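Local coordinates for protein putative fimbrium tip subunit Fim1C (Bacteroides ovatus, PDB 4EPS) that probably forms part of the tip of fimbriae, the cell-surface filaments that mediate adhesion and biofilm formation, at residues V164-T169 with V194-D199; G232-K237 with F255-G260. One frame throughout, in Å; residues are numbered along the deposited sequence.

Interaction 1. Residues V164-T169 with V194-D199; sequences VKLPST and VAFYLD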
ATOM      1  N   VAL A 164      -2.616 -28.506 -15.060  1.00 22.09           N
ATOM      2  CA  VAL A 164      -1.632 -28.103 -14.049  1.00 22.28           C
ATOM      3  C   VAL A 164      -1.675 -26.579 -13.898  1.00 24.78           C
ATOM      4  O   VAL A 164      -1.514 -25.860 -14.880  1.00 23.89           O
ATOM      5  CB  VAL A 164      -0.177 -28.584 -14.345  1.00 26.36           C
ATOM      6  CG1 VAL A 164       0.753 -28.263 -13.166  1.00 26.07           C
ATOM      7  CG2 VAL A 164      -0.125 -30.070 -14.699  1.00 26.33           C
ATOM      8  N   LYS A 165      -1.848 -26.103 -12.655  1.00 21.17           N
ATOM      9  CA  LYS A 165      -1.812 -24.676 -12.328  1.00 20.46           C
ATOM     10  C   LYS A 165      -0.589 -24.416 -11.444  1.00 23.44           C
ATOM     11  O   LYS A 165      -0.606 -24.741 -10.252  1.00 23.02           O
ATOM     12  CB  LYS A 165      -3.123 -24.251 -11.616  1.00 22.31           C
ATOM     13  CG  LYS A 165      -3.221 -22.744 -11.352  1.00 27.52           C
ATOM     14  CD  LYS A 165      -3.454 -21.989 -12.635  1.00 33.47           C
ATOM     15  CE  LYS A 165      -3.733 -20.533 -12.368  1.00 41.93           C
ATOM     16  NZ  LYS A 165      -3.691 -19.785 -13.639  1.00 41.25           N
ATOM     17  N   LEU A 166       0.480 -23.844 -12.025  1.00 20.93           N
ATOM     18  CA  LEU A 166       1.676 -23.546 -11.241  1.00 21.00           C
ATOM     19  C   LEU A 166       1.462 -22.235 -10.426  1.00 23.14           C
ATOM     20  O   LEU A 166       0.553 -21.467 -10.743  1.00 22.40           O
ATOM     21  CB  LEU A 166       2.914 -23.441 -12.145  1.00 21.16           C
ATOM     22  CG  LEU A 166       3.310 -24.734 -12.908  1.00 25.56           C
ATOM     23  CD1 LEU A 166       4.513 -24.443 -13.809  1.00 25.97           C
ATOM     24  CD2 LEU A 166       3.584 -25.894 -11.946  1.00 25.60           C
ATOM     25  N   PRO A 167       2.251 -21.973  -9.370  1.00 23.09           N
ATOM     26  CA  PRO A 167       2.061 -20.712  -8.638  1.00 23.23           C
ATOM     27  C   PRO A 167       2.371 -19.494  -9.521  1.00 26.04           C
ATOM     28  O   PRO A 167       3.235 -19.536 -10.400  1.00 24.79           O
ATOM     29  CB  PRO A 167       3.061 -20.800  -7.476  1.00 25.40           C
ATOM     30  CG  PRO A 167       4.030 -21.834  -7.851  1.00 28.43           C
ATOM     31  CD  PRO A 167       3.361 -22.779  -8.794  1.00 23.71           C
ATOM     32  N   SER A 168       1.584 -18.437  -9.348  1.00 23.36           N
ATOM     33  CA  SER A 168       1.786 -17.175 -10.064  1.00 22.60           C
ATOM     34  C   SER A 168       1.385 -16.044  -9.131  1.00 25.46           C
ATOM     35  O   SER A 168       0.628 -16.271  -8.186  1.00 22.97           O
ATOM     36  CB  SER A 168       1.020 -17.128 -11.383  1.00 24.77           C
ATOM     37  OG  SER A 168      -0.386 -17.239 -11.217  1.00 27.47           O
ATOM     38  N   THR A 169       1.929 -14.847  -9.354  1.00 22.76           N
ATOM     39  CA  THR A 169       1.636 -13.725  -8.463  1.00 21.66           C
ATOM     40  C   THR A 169       1.321 -12.465  -9.242  1.00 23.49           C
ATOM     41  O   THR A 169       2.170 -11.951  -9.960  1.00 23.49           O
ATOM     42  CB  THR A 169       2.820 -13.458  -7.519  1.00 25.58           C
ATOM     43  OG1 THR A 169       3.129 -14.646  -6.817  1.00 25.78           O
ATOM     44  CG2 THR A 169       2.518 -12.306  -6.489  1.00 22.27           C
ATOM     45  N   VAL A 194      10.303 -24.125 -16.622  1.00 28.62           N
ATOM     46  CA  VAL A 194       9.247 -25.139 -16.459  1.00 27.32           C
ATOM     47  C   VAL A 194       9.507 -26.335 -17.367  1.00 30.06           C
ATOM     48  O   VAL A 194       9.629 -26.180 -18.581  1.00 29.68           O
ATOM     49  CB  VAL A 194       7.816 -24.556 -16.696  1.00 29.11           C
ATOM     50  CG1 VAL A 194       6.742 -25.653 -16.599  1.00 27.98           C
ATOM     51  CG2 VAL A 194       7.520 -23.438 -15.704  1.00 28.38           C
ATOM     52  N   ALA A 195       9.497 -27.528 -16.781  1.00 27.62           N
ATOM     53  CA  ALA A 195       9.623 -28.759 -17.553  1.00 27.76           C
ATOM     54  C   ALA A 195       8.823 -29.823 -16.873  1.00 28.28           C
ATOM     55  O   ALA A 195       8.840 -29.923 -15.641  1.00 29.30           O
ATOM     56  CB  ALA A 195      11.088 -29.194 -17.676  1.00 29.26           C
ATOM     57  N   PHE A 196       8.129 -30.625 -17.674  1.00 24.91           N
ATOM     58  CA  PHE A 196       7.382 -31.774 -17.167  1.00 23.89           C
ATOM     59  C   PHE A 196       7.978 -33.070 -17.709  1.00 28.69           C
ATOM     60  O   PHE A 196       8.387 -33.121 -18.873  1.00 28.44           O
ATOM     61  CB  PHE A 196       5.894 -31.674 -17.537  1.00 25.15           C
ATOM     62  CG  PHE A 196       5.177 -30.501 -16.924  1.00 25.24           C
ATOM     63  CD1 PHE A 196       4.648 -30.584 -15.642  1.00 26.47           C
ATOM     64  CD2 PHE A 196       5.016 -29.315 -17.639  1.00 26.61           C
ATOM     65  CE1 PHE A 196       3.974 -29.497 -15.077  1.00 27.45           C
ATOM     66  CE2 PHE A 196       4.329 -28.230 -17.077  1.00 27.55           C
ATOM     67  CZ  PHE A 196       3.833 -28.324 -15.796  1.00 25.20           C
ATOM     68  N   TYR A 197       7.958 -34.129 -16.877  1.00 25.91           N
ATOM     69  CA  TYR A 197       8.501 -35.444 -17.191  1.00 26.23           C
ATOM     70  C   TYR A 197       7.538 -36.550 -16.843  1.00 30.31           C
ATOM     71  O   TYR A 197       6.887 -36.490 -15.801  1.00 29.04           O
ATOM     72  CB  TYR A 197       9.804 -35.695 -16.404  1.00 27.35           C
ATOM     73  CG  TYR A 197      10.853 -34.639 -16.665  1.00 31.31           C
ATOM     74  CD1 TYR A 197      11.751 -34.769 -17.722  1.00 34.14           C
ATOM     75  CD2 TYR A 197      10.942 -33.506 -15.863  1.00 31.73           C
ATOM     76  CE1 TYR A 197      12.697 -33.778 -17.993  1.00 35.66           C
ATOM     77  CE2 TYR A 197      11.898 -32.517 -16.112  1.00 33.95           C
ATOM     78  CZ  TYR A 197      12.776 -32.664 -17.174  1.00 42.06           C
ATOM     79  OH  TYR A 197      13.720 -31.700 -17.417  1.00 43.37           O
ATOM     80  N   LEU A 198       7.530 -37.610 -17.658  1.00 27.76           N
ATOM     81  CA  LEU A 198       6.730 -38.779 -17.351  1.00 29.23           C
ATOM     82  C   LEU A 198       7.524 -39.781 -16.492  1.00 33.73           C
ATOM     83  O   LEU A 198       8.602 -40.222 -16.912  1.00 33.83           O
ATOM     84  CB  LEU A 198       6.257 -39.467 -18.651  1.00 30.54           C
ATOM     85  CG  LEU A 198       5.060 -40.415 -18.541  1.00 34.98           C
ATOM     86  CD1 LEU A 198       3.798 -39.655 -18.205  1.00 35.59           C
ATOM     87  CD2 LEU A 198       4.850 -41.142 -19.844  1.00 37.63           C
ATOM     88  N   ASP A 199       6.964 -40.126 -15.302  1.00 32.08           N
ATOM     89  CA  ASP A 199       7.429 -41.102 -14.304  0.50 33.54           C
ATOM     90  C   ASP A 199       8.782 -40.779 -13.646  1.00 39.12           C
ATOM     91  O   ASP A 199       8.895 -40.969 -12.435  1.00 40.22           O
ATOM     92  CB  ASP A 199       7.454 -42.519 -14.883  0.50 36.09           C
ATOM     93  CG  ASP A 199       6.066 -43.048 -15.193  0.50 50.04           C
ATOM     94  OD1 ASP A 199       5.283 -43.263 -14.239  0.50 51.22           O
ATOM     95  OD2 ASP A 199       5.765 -43.258 -16.385  0.50 58.20           O
TER

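Interaction 2. Residues G232-K237 with F255-G260; sequences GHYNDK and FVVDGG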
ATOM      1  N   GLY A 232       6.918 -32.355 -12.212  1.00 28.15           N
ATOM      2  CA  GLY A 232       7.037 -30.999 -12.723  1.00 28.33           C
ATOM      3  C   GLY A 232       8.199 -30.297 -12.048  1.00 35.39           C
ATOM      4  O   GLY A 232       8.352 -30.388 -10.824  1.00 35.41           O
ATOM      5  N   HIS A 233       9.045 -29.668 -12.853  1.00 32.21           N
ATOM      6  CA  HIS A 233      10.144 -28.813 -12.430  1.00 33.29           C
ATOM      7  C   HIS A 233       9.769 -27.369 -12.782  1.00 31.53           C
ATOM      8  O   HIS A 233       9.315 -27.104 -13.887  1.00 30.05           O
ATOM      9  CB  HIS A 233      11.473 -29.240 -13.099  1.00 36.63           C
ATOM     10  CG  HIS A 233      12.101 -30.454 -12.472  1.00 42.81           C
ATOM     11  ND1 HIS A 233      13.393 -30.842 -12.791  1.00 46.51           N
ATOM     12  CD2 HIS A 233      11.609 -31.309 -11.541  1.00 45.96           C
ATOM     13  CE1 HIS A 233      13.649 -31.898 -12.032  1.00 46.45           C
ATOM     14  NE2 HIS A 233      12.605 -32.222 -11.271  1.00 46.71           N
ATOM     15  N   TYR A 234       9.895 -26.456 -11.824  1.00 27.63           N
ATOM     16  CA  TYR A 234       9.601 -25.021 -12.029  1.00 27.10           C
ATOM     17  C   TYR A 234      10.332 -24.259 -10.957  1.00 29.74           C
ATOM     18  O   TYR A 234      10.432 -24.750  -9.833  1.00 28.97           O
ATOM     19  CB  TYR A 234       8.066 -24.732 -11.971  1.00 25.94           C
ATOM     20  CG  TYR A 234       7.498 -24.837 -10.571  1.00 26.23           C
ATOM     21  CD1 TYR A 234       7.167 -26.074 -10.022  1.00 28.75           C
ATOM     22  CD2 TYR A 234       7.340 -23.706  -9.778  1.00 26.10           C
ATOM     23  CE1 TYR A 234       6.728 -26.185  -8.703  1.00 29.18           C
ATOM     24  CE2 TYR A 234       6.906 -23.806  -8.457  1.00 26.77           C
ATOM     25  CZ  TYR A 234       6.563 -25.042  -7.939  1.00 32.44           C
ATOM     26  OH  TYR A 234       6.138 -25.135  -6.639  1.00 35.95           O
ATOM     27  N   ASN A 235      10.826 -23.069 -11.324  0.60 30.95           N
ATOM     28  CA  ASN A 235      11.640 -22.194 -10.478  0.60 32.18           C
ATOM     29  C   ASN A 235      12.822 -23.036 -10.010  0.60 36.78           C
ATOM     30  O   ASN A 235      13.545 -23.548 -10.867  0.60 35.96           O
ATOM     31  CB  ASN A 235      10.801 -21.574  -9.332  0.60 33.99           C
ATOM     32  CG  ASN A 235       9.726 -20.641  -9.840  0.60 41.40           C
ATOM     33  OD1 ASN A 235       9.756 -20.193 -10.989  0.60 32.39           O
ATOM     34  ND2 ASN A 235       8.739 -20.341  -8.998  0.60 34.00           N
ATOM     35  N   ASP A 236      12.941 -23.305  -8.705  0.60 35.63           N
ATOM     36  CA  ASP A 236      14.021 -24.149  -8.206  0.60 36.89           C
ATOM     37  C   ASP A 236      13.441 -25.273  -7.368  0.60 40.50           C
ATOM     38  O   ASP A 236      14.010 -25.666  -6.339  0.60 40.13           O
ATOM     39  CB  ASP A 236      15.032 -23.296  -7.422  0.60 39.47           C
ATOM     40  CG  ASP A 236      15.977 -22.543  -8.341  0.60 58.30           C
ATOM     41  OD1 ASP A 236      16.967 -23.155  -8.804  0.60 61.42           O
ATOM     42  OD2 ASP A 236      15.717 -21.348  -8.613  0.60 64.87           O
ATOM     43  N   LYS A 237      12.279 -25.810  -7.808  1.00 35.43           N
ATOM     44  CA  LYS A 237      11.684 -26.856  -6.982  0.50 35.24           C
ATOM     45  C   LYS A 237      10.926 -27.865  -7.814  1.00 36.91           C
ATOM     46  O   LYS A 237      10.983 -27.814  -9.039  1.00 33.80           O
ATOM     47  CB  LYS A 237      10.802 -26.295  -5.842  0.50 37.94           C
ATOM     48  CG  LYS A 237       9.774 -25.238  -6.234  0.50 50.00           C
ATOM     49  CD  LYS A 237       9.321 -24.433  -5.011  0.50 53.33           C
ATOM     50  CE  LYS A 237       8.395 -25.202  -4.090  0.50 54.25           C
ATOM     51  NZ  LYS A 237       7.827 -24.334  -3.024  0.50 59.61           N
ATOM     52  N   PHE A 255      -4.454 -30.039 -10.972  1.00 23.03           N
ATOM     53  CA  PHE A 255      -3.447 -30.045  -9.907  1.00 23.27           C
ATOM     54  C   PHE A 255      -3.043 -28.596  -9.644  1.00 24.98           C
ATOM     55  O   PHE A 255      -2.462 -27.969 -10.529  1.00 24.94           O
ATOM     56  CB  PHE A 255      -2.224 -30.861 -10.314  1.00 24.93           C
ATOM     57  CG  PHE A 255      -2.492 -32.330 -10.522  1.00 27.12           C
ATOM     58  CD1 PHE A 255      -2.398 -33.230  -9.458  1.00 28.26           C
ATOM     59  CD2 PHE A 255      -2.819 -32.822 -11.782  1.00 28.42           C
ATOM     60  CE1 PHE A 255      -2.613 -34.599  -9.651  1.00 30.28           C
ATOM     61  CE2 PHE A 255      -3.022 -34.203 -11.980  1.00 31.84           C
ATOM     62  CZ  PHE A 255      -2.918 -35.077 -10.912  1.00 30.16           C
ATOM     63  N   VAL A 256      -3.363 -28.068  -8.456  1.00 20.21           N
ATOM     64  CA  VAL A 256      -2.991 -26.683  -8.083  1.00 20.55           C
ATOM     65  C   VAL A 256      -1.692 -26.781  -7.270  1.00 23.71           C
ATOM     66  O   VAL A 256      -1.670 -27.380  -6.201  1.00 21.62           O
ATOM     67  CB  VAL A 256      -4.129 -25.946  -7.333  1.00 24.50           C
ATOM     68  CG1 VAL A 256      -3.681 -24.541  -6.883  1.00 24.17           C
ATOM     69  CG2 VAL A 256      -5.388 -25.857  -8.214  1.00 24.30           C
ATOM     70  N   VAL A 257      -0.605 -26.245  -7.817  1.00 21.44           N
ATOM     71  CA  VAL A 257       0.710 -26.374  -7.197  1.00 21.02           C
ATOM     72  C   VAL A 257       1.015 -25.138  -6.351  1.00 25.34           C
ATOM     73  O   VAL A 257       0.948 -24.014  -6.843  1.00 24.43           O
ATOM     74  CB  VAL A 257       1.807 -26.611  -8.278  1.00 23.82           C
ATOM     75  CG1 VAL A 257       3.206 -26.710  -7.648  1.00 23.82           C
ATOM     76  CG2 VAL A 257       1.484 -27.864  -9.122  1.00 23.18           C
ATOM     77  N   ASP A 258       1.372 -25.369  -5.089  1.00 24.73           N
ATOM     78  CA  ASP A 258       1.767 -24.328  -4.129  1.00 25.94           C
ATOM     79  C   ASP A 258       0.829 -23.077  -4.159  1.00 28.15           C
ATOM     80  O   ASP A 258       1.296 -21.946  -4.228  1.00 27.99           O
ATOM     81  CB  ASP A 258       3.250 -23.918  -4.357  1.00 28.17           C
ATOM     82  CG  ASP A 258       3.833 -23.069  -3.212  1.00 40.08           C
ATOM     83  OD1 ASP A 258       3.403 -23.256  -2.051  1.00 41.68           O
ATOM     84  OD2 ASP A 258       4.665 -22.186  -3.494  1.00 40.44           O
ATOM     85  N   GLY A 259      -0.478 -23.309  -4.094  1.00 26.37           N
ATOM     86  CA  GLY A 259      -1.460 -22.232  -4.011  1.00 26.93           C
ATOM     87  C   GLY A 259      -1.939 -21.610  -5.300  1.00 28.59           C
ATOM     88  O   GLY A 259      -2.917 -20.865  -5.282  1.00 29.04           O
ATOM     89  N   GLY A 260      -1.287 -21.928  -6.413  1.00 23.84           N
ATOM     90  CA  GLY A 260      -1.690 -21.403  -7.705  1.00 22.78           C
ATOM     91  C   GLY A 260      -1.605 -19.883  -7.746  1.00 26.06           C
ATOM     92  O   GLY A 260      -0.642 -19.294  -7.244  1.00 25.43           O
TER
HETATM   93  O   HOH W   1       6.409 -22.772  -5.284  1.00 36.36           O

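Interaction 1. Residues V164-T169 with V194-D199
V164 and L166 face V194 and F196 in the beta fold of the fimbrillin-like region, consistent with its transthyretin-type clan; the contact is apolar packing between strand 148-174, at its break, and the start of strand 195-198. The two segments are not partners in hydrogen bonding: the nearest CA atoms, those of L166 and V194, lie 9.3 Å apart, and side chains alone span the interval. All four CB atoms point toward the other segment. The tightest fit is between L166 and V194, which meet tip to tip. With its CG anti to the carbonyl carbon (chi1 -63°) and an extended end (chi2 177°), L166 carries CD1 to both methyls of V194, 3.7 Å from CG2 and 3.8 Å from CG1. L166 CD1 stands 4.4 Å from F196 CZ, looser than its approach to V194. V164 and F196 approach from opposite directions, and V164 CG1 reaches the ring obliquely. This is a buried part of the contact; I207 and P209 also pack on F196, and Y218 meets it edge-to-face. The solvent side lies toward V194 and K165, both partly exposed; K165, on the same strand as V164, takes no part in the packing and bonds through NZ to the backbone O of D216. The ring's closest methyl is V164 CG1, 3.9 Å from F196 CE1.

Interaction 2. Residues G232-K237 with F255-G260
Y234 and K237 close a tight beta hairpin by bonding backbone N to O in both directions, and they face V257 and D258, the first two residues of a type I' turn running from V257 to G260; even the nearest CA atoms, of K237 and D258, stay 10.6 Å apart. Side chains and a water therefore bridge the two turns. Y234 has its CG between the backbone N and the carbonyl carbon (chi1 72°), which sends the ring across to V257. There V257 CG1 approaches the ring obliquely, 3.7 Å from Y234 CE1 and 3.5 Å from Y234 OH. D258 comes in at about a right angle to the tyrosine, ring and carboxylate planes 37° apart. A water in the ring plane, at its edge, sits 2.7 Å from Y234 OH and donates to D258 OD2 at 2.6 Å. It also accepts from K237 NZ, but the lysine has two deposited conformers, so its part is doubtful, and its salt bridge to D258 is long. Replacing Y234 with a leucine would probably leave V257 CG1 without its aromatic partner and the water without its hydroxyl mate. Both charged residues are exposed, and both touch crystal neighbours, which may influence their poses. In the conformer given, K237 NZ lies 3.9 Å from D258 OD2.

How the interactions relate
The two contacts are neighbours, their centres about 5 Å apart, and they use neighbouring strands: 148-174 runs parallel to 251-256, and 195-198 antiparallel to 229-234. Probable backbone hydrogen bonds tie them, A195 O with H233 N and K165 O with V257 N, while P167 packs on Y234. Interaction 1 is the core member, with three of its four touching residues buried and purely apolar chemistry. Interaction 2 lies at the turns, where Y234 and V257 continue that apolar packing but exposed D258 and K237 meet through a long, doubtful salt bridge and a water. L166 links the two, since it touches Y234 and V257 as well as V194.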